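Local coordinates for protein putative alpha-galactosidase (PDB 4NZJ) that probably releases terminal, non-reducing alpha-D-galactose residues from alpha-D-galactosides by hydrolysis, as a family 27 glycoside hydrolase, at residues A[15-20]-A[380-385]. Residues are numbered along the deposited sequence; the frame is centred on the assembly and turned at random.
Sequences INSPHI and LIAINQ
Ser17 and Pro18, joined by a cis peptide bond in the loop between strands 14-15 and 20-23, come up against the last turn of helix 378-384 and the residue just after it, with Ser17 CA 5.8 Å from Ala382 CA and Pro18 CA 5.7 Å from Gln385 CA. Ser17 points at the helix, and its CB packs on Gln385 CB at 3.6 Å. Its hydroxyl lies beside its own backbone N (chi1 -61°), a setting that carries OG over Ala382, 3.8 Å from Ala382 CA. No direct hydrogen bond spans the gap; two waters do the work instead. One is hydrogen-bonded to Ser17 OG at 2.7 Å and donates to Ala382 O, while the other accepts from His19 N and donates to Gln385 O, so carbonyls near the C-terminal end of the helix are tied to the loop through solvent. This is a domain junction: the loop belongs to the N-terminal Ig-like domain, and the helix to the catalytic TIM barrel, where it comes after the last barrel strand, 358-360, and the short helix 369-375. Just past the helix, the Gln385 side chain bends at chi2 (-72°) and runs beside the proline ring in the same direction, with Gln385 OE1 3.3 Å from Pro18 CB. That oxygen is also hydrogen-bonded to Thr99 OG1, and Pro18 itself touches Thr99. At the nitrogen end of the amide, Gln385 NE2 bonds to Asn384 OD1 at 2.8 Å, the acceptor lying in the amide plane, and also to Pro100 O, so that the amide is gripped at both ends and its rotation is fixed.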
ATOM      1  N   ILE A  15       9.147  12.908 -10.998  1.00 26.48           N
ATOM      2  CA  ILE A  15       8.909  11.465 -11.046  1.00 24.90           C
ATOM      3  C   ILE A  15       8.950  10.940  -9.615  1.00 23.86           C
ATOM      4  O   ILE A  15       9.961  11.078  -8.919  1.00 25.14           O
ATOM      5  CB  ILE A  15       9.939  10.722 -11.919  1.00 25.99           C
ATOM      6  CG1 ILE A  15       9.816  11.182 -13.375  1.00 27.62           C
ATOM      7  CG2 ILE A  15       9.743   9.210 -11.818  1.00 24.77           C
ATOM      8  CD1 ILE A  15      10.939  10.710 -14.280  1.00 29.40           C
ATOM      9  N   ASN A  16       7.836  10.357  -9.190  1.00 22.55           N
ATOM     10  CA  ASN A  16       7.647   9.949  -7.803  1.00 23.86           C
ATOM     11  C   ASN A  16       7.951   8.470  -7.572  1.00 25.86           C
ATOM     12  O   ASN A  16       8.179   7.713  -8.520  1.00 25.80           O
ATOM     13  CB  ASN A  16       6.217  10.286  -7.361  1.00 21.90           C
ATOM     14  CG  ASN A  16       5.912  11.774  -7.457  1.00 22.20           C
ATOM     15  OD1 ASN A  16       6.711  12.606  -7.024  1.00 23.18           O
ATOM     16  ND2 ASN A  16       4.755  12.119  -8.021  1.00 21.85           N
ATOM     17  N   SER A  17       7.965   8.086  -6.294  1.00 27.37           N
ATOM     18  CA  SER A  17       8.138   6.695  -5.878  1.00 27.74           C
ATOM     19  C   SER A  17       6.963   5.834  -6.349  1.00 29.43           C
ATOM     20  O   SER A  17       5.863   6.357  -6.557  1.00 30.25           O
ATOM     21  CB  SER A  17       8.260   6.626  -4.349  1.00 28.40           C
ATOM     22  OG  SER A  17       9.384   7.370  -3.904  1.00 29.98           O
ATOM     23  N   PRO A  18       7.169   4.507  -6.480  1.00 28.05           N
ATOM     24  CA  PRO A  18       8.372   3.723  -6.152  1.00 28.47           C
ATOM     25  C   PRO A  18       9.474   3.842  -7.188  1.00 27.07           C
ATOM     26  O   PRO A  18       9.188   4.055  -8.360  1.00 27.97           O
ATOM     27  CB  PRO A  18       7.857   2.283  -6.130  1.00 27.80           C
ATOM     28  CG  PRO A  18       6.696   2.287  -7.063  1.00 28.50           C
ATOM     29  CD  PRO A  18       6.062   3.642  -6.927  1.00 28.66           C
ATOM     30  N   HIS A  19      10.720   3.670  -6.751  1.00 26.44           N
ATOM     31  CA  HIS A  19      11.878   3.670  -7.644  1.00 27.68           C
ATOM     32  C   HIS A  19      12.469   2.264  -7.832  1.00 28.54           C
ATOM     33  O   HIS A  19      13.578   2.104  -8.349  1.00 27.13           O
ATOM     34  CB  HIS A  19      12.949   4.621  -7.101  1.00 30.91           C
ATOM     35  CG  HIS A  19      12.453   6.017  -6.867  1.00 33.04           C
ATOM     36  ND1 HIS A  19      12.037   6.842  -7.892  1.00 36.50           N
ATOM     37  CD2 HIS A  19      12.314   6.735  -5.727  1.00 34.20           C
ATOM     38  CE1 HIS A  19      11.655   8.004  -7.391  1.00 37.17           C
ATOM     39  NE2 HIS A  19      11.813   7.965  -6.081  1.00 36.57           N
ATOM     40  N   ILE A  20      11.721   1.250  -7.403  1.00 27.62           N
ATOM     41  CA  ILE A  20      12.089  -0.147  -7.634  1.00 27.15           C
ATOM     42  C   ILE A  20      10.800  -0.928  -7.811  1.00 26.65           C
ATOM     43  O   ILE A  20       9.796  -0.619  -7.170  1.00 26.29           O
ATOM     44  CB  ILE A  20      12.939  -0.731  -6.485  1.00 28.56           C
ATOM     45  CG1 ILE A  20      13.479  -2.109  -6.872  1.00 29.30           C
ATOM     46  CG2 ILE A  20      12.139  -0.810  -5.184  1.00 27.52           C
ATOM     47  CD1 ILE A  20      14.460  -2.679  -5.876  1.00 31.82           C
ATOM     48  N   LEU A 380       6.014  11.738   2.736  1.00 18.82           N
ATOM     49  CA  LEU A 380       5.596  10.585   3.535  1.00 17.98           C
ATOM     50  C   LEU A 380       5.513   9.322   2.683  1.00 17.33           C
ATOM     51  O   LEU A 380       5.947   8.259   3.101  1.00 18.48           O
ATOM     52  CB  LEU A 380       4.268  10.847   4.236  1.00 18.91           C
ATOM     53  CG  LEU A 380       4.329  11.857   5.382  1.00 18.93           C
ATOM     54  CD1 LEU A 380       2.933  12.142   5.906  1.00 19.11           C
ATOM     55  CD2 LEU A 380       5.226  11.352   6.500  1.00 19.65           C
ATOM     56  N   ILE A 381       4.974   9.445   1.476  1.00 17.78           N
ATOM     57  CA  ILE A 381       4.932   8.309   0.564  1.00 17.32           C
ATOM     58  C   ILE A 381       6.346   7.853   0.189  1.00 18.36           C
ATOM     59  O   ILE A 381       6.623   6.649   0.133  1.00 18.31           O
ATOM     60  CB  ILE A 381       4.088   8.622  -0.679  1.00 18.21           C
ATOM     61  CG1 ILE A 381       2.622   8.776  -0.260  1.00 18.77           C
ATOM     62  CG2 ILE A 381       4.245   7.531  -1.730  1.00 18.44           C
ATOM     63  CD1 ILE A 381       1.748   9.415  -1.313  1.00 19.61           C
ATOM     64  N   ALA A 382       7.250   8.804  -0.048  1.00 18.22           N
ATOM     65  CA  ALA A 382       8.634   8.458  -0.369  1.00 19.53           C
ATOM     66  C   ALA A 382       9.277   7.652   0.768  1.00 18.63           C
ATOM     67  O   ALA A 382      10.031   6.716   0.521  1.00 21.06           O
ATOM     68  CB  ALA A 382       9.447   9.705  -0.668  1.00 21.05           C
ATOM     69  N   ILE A 383       8.961   8.013   2.004  1.00 18.72           N
ATOM     70  CA  ILE A 383       9.404   7.244   3.163  1.00 18.81           C
ATOM     71  C   ILE A 383       8.802   5.829   3.149  1.00 18.30           C
ATOM     72  O   ILE A 383       9.535   4.849   3.288  1.00 19.18           O
ATOM     73  CB  ILE A 383       9.086   7.984   4.480  1.00 19.82           C
ATOM     74  CG1 ILE A 383      10.017   9.195   4.614  1.00 20.76           C
ATOM     75  CG2 ILE A 383       9.225   7.051   5.676  1.00 19.53           C
ATOM     76  CD1 ILE A 383       9.611  10.178   5.690  1.00 22.11           C
ATOM     77  N   ASN A 384       7.486   5.725   2.959  1.00 18.04           N
ATOM     78  CA  ASN A 384       6.819   4.408   2.846  1.00 17.59           C
ATOM     79  C   ASN A 384       7.450   3.517   1.783  1.00 17.68           C
ATOM     80  O   ASN A 384       7.619   2.307   1.975  1.00 18.42           O
ATOM     81  CB  ASN A 384       5.341   4.580   2.511  1.00 17.17           C
ATOM     82  CG  ASN A 384       4.604   3.249   2.394  1.00 17.60           C
ATOM     83  OD1 ASN A 384       4.388   2.746   1.290  1.00 17.98           O
ATOM     84  ND2 ASN A 384       4.219   2.674   3.530  1.00 17.76           N
ATOM     85  N   GLN A 385       7.794   4.131   0.655  1.00 17.64           N
ATOM     86  CA  GLN A 385       8.307   3.413  -0.508  1.00 19.02           C
ATOM     87  C   GLN A 385       9.839   3.279  -0.525  1.00 19.70           C
ATOM     88  O   GLN A 385      10.413   2.819  -1.507  1.00 20.99           O
ATOM     89  CB  GLN A 385       7.814   4.111  -1.782  1.00 19.28           C
ATOM     90  CG  GLN A 385       6.300   4.119  -1.933  1.00 18.82           C
ATOM     91  CD  GLN A 385       5.747   2.747  -2.281  1.00 18.82           C
ATOM     92  OE1 GLN A 385       5.936   2.253  -3.397  1.00 20.35           O
ATOM     93  NE2 GLN A 385       5.072   2.120  -1.326  1.00 18.61           N
TER
HETATM   94  O   HOH W   1      11.051   6.358  -2.060  1.00 28.95           O
HETATM   95  O   HOH W   2      11.107   3.867  -3.975  1.00 29.16           O